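Local coordinates for oligoribonuclease (Colwellia psychrerythraea, PDB 6A4D), which probably trims small RNAs as an exonuclease, hydrolysing them to mononucleotides, and is caught here with a nitrophenyl ester of thymidine monophosphate, at residues A[12-17]-A[128-133]; A[29-34]-A[121-126]. The protein carries 1 engineered substitution. One frame throughout, in Å; residues are numbered along the deposited sequence.

Contact 1: residues A[12-17]-A[128-133]; sequences IWLDLE and DHFHYR. With 9RC (5'-O-[(S)-hydroxy(4-nitrophenoxy)phosphoryl]thymidine), chain F; 9RC (5'-O-[(S)-hydroxy(4-nitrophenoxy)phosphoryl]thymidine), chain D.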
ATOM      1  N   ILE A  12       0.612 -14.562   2.141  1.00 35.69           N
ATOM      2  CA  ILE A  12       2.005 -14.253   2.635  1.00 30.13           C
ATOM      3  C   ILE A  12       2.062 -12.971   3.464  1.00 28.88           C
ATOM      4  O   ILE A  12       1.827 -11.830   2.943  1.00 29.51           O
ATOM      5  CB  ILE A  12       2.973 -14.098   1.462  1.00 34.05           C
ATOM      6  CG1 ILE A  12       2.912 -15.346   0.553  1.00 36.57           C
ATOM      7  CG2 ILE A  12       4.385 -13.905   2.007  1.00 34.64           C
ATOM      8  CD1 ILE A  12       3.900 -15.346  -0.617  1.00 41.00           C
ATOM      9  N   TRP A  13       2.336 -13.149   4.754  1.00 24.34           N
ATOM     10  CA  TRP A  13       2.469 -12.079   5.695  1.00 28.37           C
ATOM     11  C   TRP A  13       3.940 -11.788   5.961  1.00 31.12           C
ATOM     12  O   TRP A  13       4.713 -12.695   6.163  1.00 30.19           O
ATOM     13  CB  TRP A  13       1.843 -12.443   7.019  1.00 30.08           C
ATOM     14  CG  TRP A  13       0.406 -12.658   6.878  1.00 30.58           C
ATOM     15  CD1 TRP A  13      -0.217 -13.737   6.355  1.00 29.72           C
ATOM     16  CD2 TRP A  13      -0.585 -11.763   7.254  1.00 31.70           C
ATOM     17  NE1 TRP A  13      -1.561 -13.569   6.391  1.00 31.74           N
ATOM     18  CE2 TRP A  13      -1.826 -12.369   6.962  1.00 30.46           C
ATOM     19  CE3 TRP A  13      -0.572 -10.506   7.871  1.00 34.06           C
ATOM     20  CZ2 TRP A  13      -3.025 -11.740   7.176  1.00 30.99           C
ATOM     21  CZ3 TRP A  13      -1.807  -9.891   8.120  1.00 29.42           C
ATOM     22  CH2 TRP A  13      -2.999 -10.508   7.762  1.00 29.62           C
ATOM     23  N   LEU A  14       4.329 -10.525   5.986  1.00 32.26           N
ATOM     24  CA  LEU A  14       5.674 -10.227   6.405  1.00 35.06           C
ATOM     25  C   LEU A  14       5.847  -8.958   7.164  1.00 38.05           C
ATOM     26  O   LEU A  14       4.990  -8.063   7.189  1.00 36.47           O
ATOM     27  CB  LEU A  14       6.601 -10.289   5.222  1.00 40.82           C
ATOM     28  CG  LEU A  14       6.334  -9.448   4.007  1.00 42.26           C
ATOM     29  CD1 LEU A  14       6.902  -8.082   4.237  1.00 45.39           C
ATOM     30  CD2 LEU A  14       7.031 -10.065   2.798  1.00 45.07           C
ATOM     31  N   ASP A  15       6.986  -8.870   7.815  1.00 38.53           N
ATOM     32  CA  ASP A  15       7.343  -7.642   8.472  1.00 36.92           C
ATOM     33  C   ASP A  15       8.834  -7.478   8.345  1.00 36.34           C
ATOM     34  O   ASP A  15       9.551  -8.463   8.320  1.00 36.55           O
ATOM     35  CB  ASP A  15       6.890  -7.659   9.927  1.00 44.25           C
ATOM     36  CG  ASP A  15       7.275  -6.376  10.692  1.00 49.17           C
ATOM     37  OD1 ASP A  15       6.875  -5.276  10.232  1.00 46.08           O
ATOM     38  OD2 ASP A  15       7.983  -6.493  11.735  1.00 56.89           O
ATOM     39  N   LEU A  16       9.263  -6.215   8.248  1.00 37.02           N
ATOM     40  CA  LEU A  16      10.658  -5.838   8.074  1.00 38.08           C
ATOM     41  C   LEU A  16      11.037  -4.809   9.121  1.00 37.64           C
ATOM     42  O   LEU A  16      10.216  -4.007   9.547  1.00 36.03           O
ATOM     43  CB  LEU A  16      10.866  -5.157   6.719  1.00 37.95           C
ATOM     44  CG  LEU A  16      10.790  -5.941   5.412  1.00 40.99           C
ATOM     45  CD1 LEU A  16      11.388  -5.157   4.249  1.00 43.30           C
ATOM     46  CD2 LEU A  16      11.471  -7.276   5.477  1.00 42.32           C
ATOM     47  N   GLU A  17      12.305  -4.810   9.516  1.00 40.46           N
ATOM     48  CA  GLU A  17      12.877  -3.673  10.226  1.00 37.62           C
ATOM     49  C   GLU A  17      13.904  -3.082   9.279  1.00 36.73           C
ATOM     50  O   GLU A  17      14.525  -3.816   8.487  1.00 35.90           O
ATOM     51  CB  GLU A  17      13.481  -4.093  11.560  1.00 43.14           C
ATOM     52  CG  GLU A  17      12.534  -4.779  12.557  1.00 47.19           C
ATOM     53  CD  GLU A  17      11.182  -4.089  12.671  1.00 54.61           C
ATOM     54  OE1 GLU A  17      11.162  -2.852  12.843  1.00 53.13           O
ATOM     55  OE2 GLU A  17      10.133  -4.769  12.527  1.00 63.48           O
ATOM     56  N   ASP A 128       8.796 -10.520  -6.788  1.00 38.35           N
ATOM     57  CA  ASP A 128       8.125 -11.078  -7.973  1.00 36.41           C
ATOM     58  C   ASP A 128       7.243 -12.266  -7.633  1.00 33.39           C
ATOM     59  O   ASP A 128       6.393 -12.628  -8.421  1.00 33.24           O
ATOM     60  CB  ASP A 128       9.107 -11.454  -9.069  1.00 42.54           C
ATOM     61  CG  ASP A 128       9.847 -10.230  -9.655  1.00 48.94           C
ATOM     62  OD1 ASP A 128       9.260  -9.112  -9.710  1.00 52.36           O
ATOM     63  OD2 ASP A 128      11.005 -10.408 -10.095  1.00 45.09           O
ATOM     64  N   HIS A 129       7.428 -12.875  -6.477  1.00 31.05           N
ATOM     65  CA  HIS A 129       6.565 -13.965  -6.096  1.00 33.53           C
ATOM     66  C   HIS A 129       5.108 -13.523  -5.728  1.00 34.73           C
ATOM     67  O   HIS A 129       4.202 -14.329  -5.731  1.00 34.03           O
ATOM     68  CB  HIS A 129       7.171 -14.785  -4.995  1.00 32.94           C
ATOM     69  CG  HIS A 129       6.500 -16.110  -4.843  1.00 43.19           C
ATOM     70  ND1 HIS A 129       6.697 -17.140  -5.735  1.00 44.60           N
ATOM     71  CD2 HIS A 129       5.555 -16.541  -3.960  1.00 45.15           C
ATOM     72  CE1 HIS A 129       5.934 -18.164  -5.381  1.00 55.44           C
ATOM     73  NE2 HIS A 129       5.232 -17.827  -4.308  1.00 47.15           N
ATOM     74  N   PHE A 130       4.931 -12.243  -5.411  1.00 34.74           N
ATOM     75  CA  PHE A 130       3.703 -11.731  -4.918  1.00 31.82           C
ATOM     76  C   PHE A 130       2.870 -11.244  -6.065  1.00 28.82           C
ATOM     77  O   PHE A 130       3.386 -10.743  -7.069  1.00 30.09           O
ATOM     78  CB  PHE A 130       3.949 -10.559  -3.926  1.00 29.79           C
ATOM     79  CG  PHE A 130       4.676 -10.958  -2.689  1.00 27.91           C
ATOM     80  CD1 PHE A 130       6.059 -11.130  -2.703  1.00 29.48           C
ATOM     81  CD2 PHE A 130       3.999 -11.151  -1.509  1.00 30.49           C
ATOM     82  CE1 PHE A 130       6.748 -11.517  -1.572  1.00 29.42           C
ATOM     83  CE2 PHE A 130       4.669 -11.502  -0.357  1.00 30.34           C
ATOM     84  CZ  PHE A 130       6.053 -11.680  -0.372  1.00 31.46           C
ATOM     85  N   HIS A 131       1.572 -11.349  -5.894  1.00 26.47           N
ATOM     86  CA  HIS A 131       0.642 -10.499  -6.632  1.00 28.29           C
ATOM     87  C   HIS A 131       0.974  -9.028  -6.434  1.00 32.01           C
ATOM     88  O   HIS A 131       1.527  -8.635  -5.384  1.00 33.27           O
ATOM     89  CB  HIS A 131      -0.757 -10.718  -6.055  1.00 31.37           C
ATOM     90  CG  HIS A 131      -1.868 -10.284  -6.945  1.00 33.53           C
ATOM     91  ND1 HIS A 131      -2.171  -8.968  -7.178  1.00 36.12           N
ATOM     92  CD2 HIS A 131      -2.814 -11.003  -7.588  1.00 40.13           C
ATOM     93  CE1 HIS A 131      -3.214  -8.892  -7.987  1.00 39.51           C
ATOM     94  NE2 HIS A 131      -3.636 -10.114  -8.230  1.00 37.80           N
ATOM     95  N   TYR A 132       0.576  -8.186  -7.377  1.00 29.59           N
ATOM     96  CA  TYR A 132       0.887  -6.774  -7.277  1.00 33.41           C
ATOM     97  C   TYR A 132       0.120  -6.013  -6.145  1.00 31.38           C
ATOM     98  O   TYR A 132       0.582  -4.961  -5.730  1.00 28.42           O
ATOM     99  CB  TYR A 132       0.754  -6.015  -8.635  1.00 33.98           C
ATOM    100  CG  TYR A 132      -0.648  -5.856  -9.117  1.00 35.41           C
ATOM    101  CD1 TYR A 132      -1.440  -4.779  -8.722  1.00 38.10           C
ATOM    102  CD2 TYR A 132      -1.202  -6.796  -9.954  1.00 40.18           C
ATOM    103  CE1 TYR A 132      -2.744  -4.661  -9.159  1.00 37.79           C
ATOM    104  CE2 TYR A 132      -2.489  -6.687 -10.403  1.00 36.84           C
ATOM    105  CZ  TYR A 132      -3.254  -5.626  -9.996  1.00 41.55           C
ATOM    106  OH  TYR A 132      -4.543  -5.563 -10.447  1.00 40.65           O
ATOM    107  N   ARG A 133      -1.010  -6.532  -5.676  1.00 30.86           N
ATOM    108  CA  ARG A 133      -1.791  -5.909  -4.604  1.00 30.20           C
ATOM    109  C   ARG A 133      -1.204  -6.073  -3.172  1.00 31.77           C
ATOM    110  O   ARG A 133      -0.376  -6.964  -2.882  1.00 30.07           O
ATOM    111  CB  ARG A 133      -3.199  -6.523  -4.613  1.00 33.26           C
ATOM    112  CG  ARG A 133      -3.952  -6.064  -5.819  1.00 35.09           C
ATOM    113  CD  ARG A 133      -5.366  -6.501  -5.797  1.00 32.31           C
ATOM    114  NE  ARG A 133      -6.038  -6.077  -7.009  1.00 31.27           N
ATOM    115  CZ  ARG A 133      -6.962  -6.803  -7.660  1.00 35.80           C
ATOM    116  NH1 ARG A 133      -7.300  -8.009  -7.211  1.00 38.97           N
ATOM    117  NH2 ARG A 133      -7.543  -6.337  -8.770  1.00 32.29           N
TER
HETATM  118  OAJ 9RC F 202       1.168  -1.868  -9.851  1.00 62.42           O
HETATM  119  CAE 9RC F 202       0.674  -2.607 -10.718  1.00 61.47           C
HETATM  120  NAI 9RC F 202       1.380  -3.730 -11.172  1.00 61.06           N
HETATM  121  CAL 9RC F 202       0.803  -4.577 -12.126  1.00 66.26           C
HETATM  122  OAS 9RC F 202       1.471  -5.551 -12.479  1.00 69.84           O
HETATM  123  CAT 9RC F 202      -0.493  -4.317 -12.638  1.00 67.25           C
HETATM  124  CAU 9RC F 202      -1.072  -5.184 -13.599  1.00 68.40           C
HETATM  125  CAF 9RC F 202      -1.180  -3.183 -12.188  1.00 58.84           C
HETATM  126  NAB 9RC F 202      -0.547  -2.323 -11.227  1.00 64.91           N
HETATM  127  CAA 9RC F 202      -1.242  -1.132 -10.657  1.00 65.46           C
HETATM  128  OAC 9RC F 202      -2.446  -1.762 -10.245  1.00 59.80           O
HETATM  129  CAD 9RC F 202      -1.588  -0.032 -11.648  1.00 66.67           C
HETATM  130  CAH 9RC F 202      -3.110   0.035 -11.585  1.00 63.58           C
HETATM  131  OAK 9RC F 202      -3.662   1.377 -11.435  1.00 60.98           O
HETATM  132  CAG 9RC F 202      -3.418  -0.760 -10.314  1.00 62.37           C
HETATM  133  CAR 9RC F 202      -4.743  -1.476 -10.466  1.00 53.48           C
HETATM  134  OAQ 9RC F 202      -5.235  -1.601  -9.157  1.00 55.98           O
HETATM  135  PAP 9RC F 202      -6.204  -2.826  -8.792  1.00 51.32           P
HETATM  136  OAO 9RC F 202      -6.086  -3.283  -7.248  1.00 51.42           O
HETATM  137  OAN 9RC F 202      -5.868  -4.036  -9.567  1.00 52.08           O
HETATM  138  OAM 9RC F 202      -7.512  -2.622  -9.364  1.00 57.69           O
HETATM  139  CAV 9RC F 202      -8.444  -1.692  -9.445  1.00 73.67           C
HETATM  140  CAW 9RC F 202      -8.266  -0.380  -9.901  1.00 72.44           C
HETATM  141  CAY 9RC F 202      -9.421   0.421  -9.929  1.00 82.12           C
HETATM  142  CBA 9RC F 202     -10.682  -0.133  -9.563  1.00 80.91           C
HETATM  143  NBB 9RC F 202     -11.793   0.585  -9.541  1.00 83.25           N
HETATM  144  OBD 9RC F 202     -11.718   2.178 -10.185  1.00 74.74           O
HETATM  145  OBC 9RC F 202     -13.191  -0.220  -8.625  1.00 55.41           O
HETATM  146  CAZ 9RC F 202     -10.816  -1.468  -9.147  1.00 72.56           C
HETATM  147  CAX 9RC F 202      -9.692  -2.238  -9.115  1.00 70.73           C
HETATM  148  OAJ 9RC D 202      12.792   5.070  11.646  1.00 58.94           O
HETATM  149  CAE 9RC D 202      11.664   4.860  12.091  1.00 71.68           C
HETATM  150  NAI 9RC D 202      11.111   5.781  12.988  1.00 77.77           N
HETATM  151  CAL 9RC D 202       9.849   5.597  13.521  1.00 76.95           C
HETATM  152  OAS 9RC D 202       9.429   6.417  14.328  1.00 98.47           O
HETATM  153  CAT 9RC D 202       9.097   4.490  13.158  1.00 73.85           C
HETATM  154  CAU 9RC D 202       7.813   4.295  13.699  1.00 70.48           C
HETATM  155  CAF 9RC D 202       9.653   3.602  12.251  1.00 65.29           C
HETATM  156  NAB 9RC D 202      10.947   3.786  11.709  1.00 66.38           N
HETATM  157  CAA 9RC D 202      11.547   2.813  10.725  1.00 57.33           C
HETATM  158  OAC 9RC D 202      10.521   1.986  10.167  1.00 56.91           O
HETATM  159  CAD 9RC D 202      12.532   1.856  11.361  1.00 53.09           C
HETATM  160  CAH 9RC D 202      11.680   0.651  11.622  1.00 50.63           C
HETATM  161  OAK 9RC D 202      12.414  -0.559  11.625  1.00 46.11           O
HETATM  162  CAG 9RC D 202      10.819   0.618  10.436  1.00 56.52           C
HETATM  163  CAR 9RC D 202       9.546  -0.267  10.704  1.00 66.67           C
HETATM  164  OAQ 9RC D 202       8.633   0.271  11.722  1.00 74.46           O
HETATM  165  PAP 9RC D 202       8.133  -0.631  13.028  1.00 83.43           P
HETATM  166  OAO 9RC D 202       7.248  -1.771  12.625  1.00 94.50           O
HETATM  167  OAN 9RC D 202       9.518  -1.113  13.655  1.00 79.32           O
HETATM  168  OAM 9RC D 202       7.514   0.288  14.190  1.00 92.12           O
HETATM  169  CAV 9RC D 202       6.210   0.432  14.577  1.00108.86           C
HETATM  170  CAW 9RC D 202       5.934   1.640  15.225  1.00114.20           C
HETATM  171  CAY 9RC D 202       4.656   1.921  15.685  1.00119.08           C
HETATM  172  CBA 9RC D 202       3.636   0.985  15.490  1.00120.80           C
HETATM  173  NBB 9RC D 202       2.425   1.289  15.950  1.00115.89           N
HETATM  174  OBD 9RC D 202       1.391   1.803  15.012  1.00 81.96           O
HETATM  175  OBC 9RC D 202       2.193   1.150  17.430  1.00129.62           O
HETATM  176  CAZ 9RC D 202       3.894  -0.242  14.847  1.00118.00           C
HETATM  177  CAX 9RC D 202       5.183  -0.524  14.389  1.00111.01           C

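Contact 2: residues A[29-34]-A[121-126]; sequences LEIAII and KYMPDF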
ATOM      1  N   LEU A  29      17.187  -4.327   7.956  1.00 35.96           N
ATOM      2  CA  LEU A  29      17.844  -5.015   9.093  1.00 39.59           C
ATOM      3  C   LEU A  29      17.318  -6.402   9.431  1.00 39.02           C
ATOM      4  O   LEU A  29      18.070  -7.245   9.925  1.00 35.49           O
ATOM      5  CB  LEU A  29      17.799  -4.121  10.331  1.00 40.74           C
ATOM      6  CG  LEU A  29      18.578  -2.823  10.141  1.00 43.94           C
ATOM      7  CD1 LEU A  29      18.464  -1.992  11.393  1.00 45.31           C
ATOM      8  CD2 LEU A  29      20.039  -3.117   9.800  1.00 43.19           C
ATOM      9  N   GLU A  30      16.043  -6.652   9.147  1.00 39.31           N
ATOM     10  CA  GLU A  30      15.409  -7.911   9.540  1.00 40.60           C
ATOM     11  C   GLU A  30      14.257  -8.214   8.622  1.00 40.82           C
ATOM     12  O   GLU A  30      13.594  -7.290   8.154  1.00 41.00           O
ATOM     13  CB  GLU A  30      14.856  -7.804  10.964  1.00 41.00           C
ATOM     14  CG  GLU A  30      14.649  -9.132  11.677  1.00 43.75           C
ATOM     15  CD  GLU A  30      13.867  -8.990  12.988  1.00 50.60           C
ATOM     16  OE1 GLU A  30      13.212  -7.958  13.241  1.00 50.16           O
ATOM     17  OE2 GLU A  30      13.885  -9.946  13.778  1.00 60.29           O
ATOM     18  N   ILE A  31      14.021  -9.502   8.400  1.00 39.08           N
ATOM     19  CA  ILE A  31      12.852  -9.973   7.701  1.00 44.84           C
ATOM     20  C   ILE A  31      12.253 -11.219   8.412  1.00 43.18           C
ATOM     21  O   ILE A  31      12.960 -12.107   8.873  1.00 43.38           O
ATOM     22  CB  ILE A  31      13.180 -10.217   6.191  1.00 47.40           C
ATOM     23  CG1 ILE A  31      11.940 -10.702   5.434  1.00 48.34           C
ATOM     24  CG2 ILE A  31      14.325 -11.211   5.969  1.00 46.90           C
ATOM     25  CD1 ILE A  31      12.094 -10.566   3.938  1.00 44.37           C
ATOM     26  N   ALA A  32      10.941 -11.227   8.550  1.00 42.25           N
ATOM     27  CA  ALA A  32      10.182 -12.408   9.047  1.00 41.58           C
ATOM     28  C   ALA A  32       8.976 -12.633   8.126  1.00 40.15           C
ATOM     29  O   ALA A  32       8.423 -11.657   7.598  1.00 38.59           O
ATOM     30  CB  ALA A  32       9.735 -12.188  10.486  1.00 37.04           C
ATOM     31  N   ILE A  33       8.620 -13.894   7.891  1.00 35.19           N
ATOM     32  CA  ILE A  33       7.500 -14.242   6.998  1.00 37.80           C
ATOM     33  C   ILE A  33       6.605 -15.282   7.697  1.00 37.61           C
ATOM     34  O   ILE A  33       7.100 -16.245   8.279  1.00 33.99           O
ATOM     35  CB  ILE A  33       7.959 -14.838   5.634  1.00 38.12           C
ATOM     36  CG1 ILE A  33       8.963 -13.942   4.898  1.00 36.35           C
ATOM     37  CG2 ILE A  33       6.763 -15.180   4.712  1.00 40.04           C
ATOM     38  CD1 ILE A  33       9.803 -14.736   3.912  1.00 36.01           C
ATOM     39  N   ILE A  34       5.290 -15.099   7.623  1.00 42.27           N
ATOM     40  CA  ILE A  34       4.330 -16.130   8.048  1.00 39.96           C
ATOM     41  C   ILE A  34       3.365 -16.375   6.903  1.00 41.76           C
ATOM     42  O   ILE A  34       2.929 -15.461   6.223  1.00 41.20           O
ATOM     43  CB  ILE A  34       3.622 -15.701   9.338  1.00 42.55           C
ATOM     44  CG1 ILE A  34       4.639 -15.764  10.465  1.00 40.41           C
ATOM     45  CG2 ILE A  34       2.391 -16.569   9.616  1.00 46.78           C
ATOM     46  CD1 ILE A  34       4.121 -15.519  11.856  1.00 45.40           C
ATOM     47  N   LYS A 121      13.063  -2.285  -3.945  1.00 41.87           N
ATOM     48  CA  LYS A 121      14.496  -1.879  -4.179  1.00 40.55           C
ATOM     49  C   LYS A 121      15.540  -2.976  -3.981  1.00 39.96           C
ATOM     50  O   LYS A 121      16.359  -3.211  -4.853  1.00 50.30           O
ATOM     51  CB  LYS A 121      14.868  -0.707  -3.296  1.00 38.45           C
ATOM     52  CG  LYS A 121      16.191  -0.080  -3.654  1.00 43.57           C
ATOM     53  CD  LYS A 121      16.365   1.263  -2.981  1.00 45.60           C
ATOM     54  CE  LYS A 121      17.815   1.707  -3.101  1.00 56.76           C
ATOM     55  NZ  LYS A 121      18.033   3.108  -2.634  1.00 65.60           N
ATOM     56  N   TYR A 122      15.521  -3.630  -2.830  1.00 37.00           N
ATOM     57  CA  TYR A 122      16.605  -4.466  -2.375  1.00 37.34           C
ATOM     58  C   TYR A 122      16.441  -5.965  -2.540  1.00 38.86           C
ATOM     59  O   TYR A 122      17.427  -6.697  -2.390  1.00 34.89           O
ATOM     60  CB  TYR A 122      16.837  -4.207  -0.896  1.00 38.90           C
ATOM     61  CG  TYR A 122      17.278  -2.791  -0.566  1.00 44.25           C
ATOM     62  CD1 TYR A 122      18.551  -2.343  -0.942  1.00 45.45           C
ATOM     63  CD2 TYR A 122      16.431  -1.902   0.105  1.00 40.93           C
ATOM     64  CE1 TYR A 122      18.989  -1.067  -0.635  1.00 48.54           C
ATOM     65  CE2 TYR A 122      16.856  -0.615   0.395  1.00 45.51           C
ATOM     66  CZ  TYR A 122      18.146  -0.209   0.036  1.00 45.85           C
ATOM     67  OH  TYR A 122      18.597   1.050   0.329  1.00 46.74           O
ATOM     68  N   MET A 123      15.212  -6.432  -2.773  1.00 39.81           N
ATOM     69  CA  MET A 123      14.911  -7.872  -2.938  1.00 38.91           C
ATOM     70  C   MET A 123      13.912  -8.074  -4.084  1.00 39.47           C
ATOM     71  O   MET A 123      12.888  -8.738  -3.917  1.00 32.09           O
ATOM     72  CB  MET A 123      14.310  -8.438  -1.668  1.00 41.28           C
ATOM     73  CG  MET A 123      15.117  -8.221  -0.380  1.00 45.72           C
ATOM     74  SD  MET A 123      14.198  -8.651   1.148  1.00 44.56           S
ATOM     75  CE  MET A 123      14.321 -10.452   1.181  1.00 43.97           C
ATOM     76  N   PRO A 124      14.187  -7.480  -5.256  1.00 37.92           N
ATOM     77  CA  PRO A 124      13.155  -7.580  -6.313  1.00 44.47           C
ATOM     78  C   PRO A 124      12.717  -9.060  -6.710  1.00 46.74           C
ATOM     79  O   PRO A 124      11.506  -9.298  -7.054  1.00 39.55           O
ATOM     80  CB  PRO A 124      13.775  -6.774  -7.482  1.00 43.30           C
ATOM     81  CG  PRO A 124      15.240  -6.779  -7.209  1.00 42.54           C
ATOM     82  CD  PRO A 124      15.399  -6.784  -5.728  1.00 42.83           C
ATOM     83  N   ASP A 125      13.639 -10.031  -6.582  1.00 40.02           N
ATOM     84  CA  ASP A 125      13.311 -11.454  -6.888  1.00 45.22           C
ATOM     85  C   ASP A 125      12.265 -11.988  -5.947  1.00 40.42           C
ATOM     86  O   ASP A 125      11.365 -12.719  -6.346  1.00 35.53           O
ATOM     87  CB  ASP A 125      14.528 -12.381  -6.791  1.00 49.44           C
ATOM     88  CG  ASP A 125      15.623 -12.060  -7.842  1.00 56.30           C
ATOM     89  OD1 ASP A 125      15.360 -11.337  -8.845  1.00 56.41           O
ATOM     90  OD2 ASP A 125      16.761 -12.528  -7.648  1.00 59.70           O
ATOM     91  N   PHE A 126      12.391 -11.625  -4.680  1.00 39.53           N
ATOM     92  CA  PHE A 126      11.351 -11.985  -3.714  1.00 33.42           C
ATOM     93  C   PHE A 126      10.041 -11.242  -4.031  1.00 34.02           C
ATOM     94  O   PHE A 126       8.973 -11.866  -4.038  1.00 33.69           O
ATOM     95  CB  PHE A 126      11.890 -11.766  -2.341  1.00 33.47           C
ATOM     96  CG  PHE A 126      10.956 -12.099  -1.253  1.00 34.46           C
ATOM     97  CD1 PHE A 126      10.486 -13.397  -1.093  1.00 36.03           C
ATOM     98  CD2 PHE A 126      10.551 -11.126  -0.369  1.00 34.96           C
ATOM     99  CE1 PHE A 126       9.625 -13.730  -0.058  1.00 33.93           C
ATOM    100  CE2 PHE A 126       9.697 -11.450   0.680  1.00 37.97           C
ATOM    101  CZ  PHE A 126       9.233 -12.753   0.837  1.00 36.64           C
TER

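Contact 1: residues A[12-17]-A[128-133]
Ile12 and Phe130 mark the nearest approach of the two backbones, 8.1 Å from CA to CA. Residues 12-17 form a strand, 128-133 an irregular loop, and no hydrogen bond joins them. Phe130 bridges the gap: with CG anti to the carbonyl carbon (chi1 -64°), its ring brings CE2 to 3.4 Å from Ile12 CG2 and CZ to 3.7 Å from Leu14 CD2, both methyls approaching obliquely. The other branch of Ile12 meets the His129 imidazole at its edge, CD1 lying 3.9 Å from CD2, while His129 NE2 bonds Val100 O. Beyond, Tyr132 is sandwiched between His131 and the thymine of the chain F ligand, whose CAT sits 3.6 Å above its ring centre. Arg133 turns its guanidinium edge to that ligand's phosphate, NE donating to OAO at 2.8 Å, and its NH1 forms a salt bridge with Glu142 of the second subunit. Ser111 and Ser138 of that subunit also bond this ligand, so the loop lines a pocket at the dimer interface. With an alanine at Arg133, the phosphate would probably lose its guanidinium donor and Glu142 its charged mate. At the strand's far end, Glu17 OE1 accepts a bond from OAK of the chain D ligand. Ile12 also touches Ile33 of strand 28-36, helix 85-99 puts Val96 against Ile12 and His129, and helix 112-122 covers Leu14 with Ile112 and Phe130 with Arg116.

Contact 2: residues A[29-34]-A[121-126]
Met123, at the break between two helices, and Phe126, on helix 124-127, reach to Ile31 and Ile33 on strand 28-36. The backbones stay well apart, 11.0 Å between the CA atoms of Ile31 and Met123, so side chains alone span the space. Lys121 and Tyr122 end helix 112-122 and hold on beside the strand: Lys121 NZ bonds Pro23 O and Tyr122 OH bonds Asp26 O, both in the loop leading into strand 28-36. At Met123 the chain leaves helical geometry (psi 50°) and the same residue occupies the N-cap position of helix 124-127. Its side chain, bent at chi3 (79°), meets Ile31 tip to tip, with CE 3.5 Å from Ile31 CD1; SD follows at 4.0 Å from the same methyl. Ile31 has CG1 anti to its backbone N, which directs CD1 out to the methionine.

This is one face of the mixed sheet of an RNase H-like exonuclease fold. Strand 28-36 runs antiparallel to both its neighbours, and Leu29 and Glu30 form a classic beta bulge opposite Glu17. Ile31 and Ile33 point to the helices described here, whereas the alternate residues Glu30, Ala32 and Ile34 pack on helix 163-180.

Pro124 and Asp125 open the short second helix on its exposed side. Phe126, on the same short helix, points inward, its ring packing against both isoleucines. CZ lies 3.7 Å from Ile33 CD1, and CE2 is 4.1 Å from Ile31 CD1; the methyls come to the ring obliquely, Ile33 and Phe126 extending from opposite directions. Helix 85-99 adds further neighbours: Thr89 touches Met123, Ser92 touches Ile33, and Val96 packs on Phe126.

How the contacts relate
Contacts 1 and 2 lie on the same face of one sheet, their centres about 8 Å apart. Strands 11-18 and 28-36 are antiparallel neighbours: Glu17 O and Leu29 N are 2.8 Å apart at one end, and Trp13 N and Ile34 O are likewise 2.8 Å apart at the other, both probable hydrogen bonds. On that shared face, the rings of Phe126 and Phe130 meet edge-to-face, and Phe126 also touches Leu14, joining the two hydrophobic clusters. Glu17 carries the strand of contact 1 into the chain D ligand site, shared with Met18, Asn62 and Lys157. Contact 2 stays back from it, the Ile31 side chain lying about 11 Å from a bound ligand.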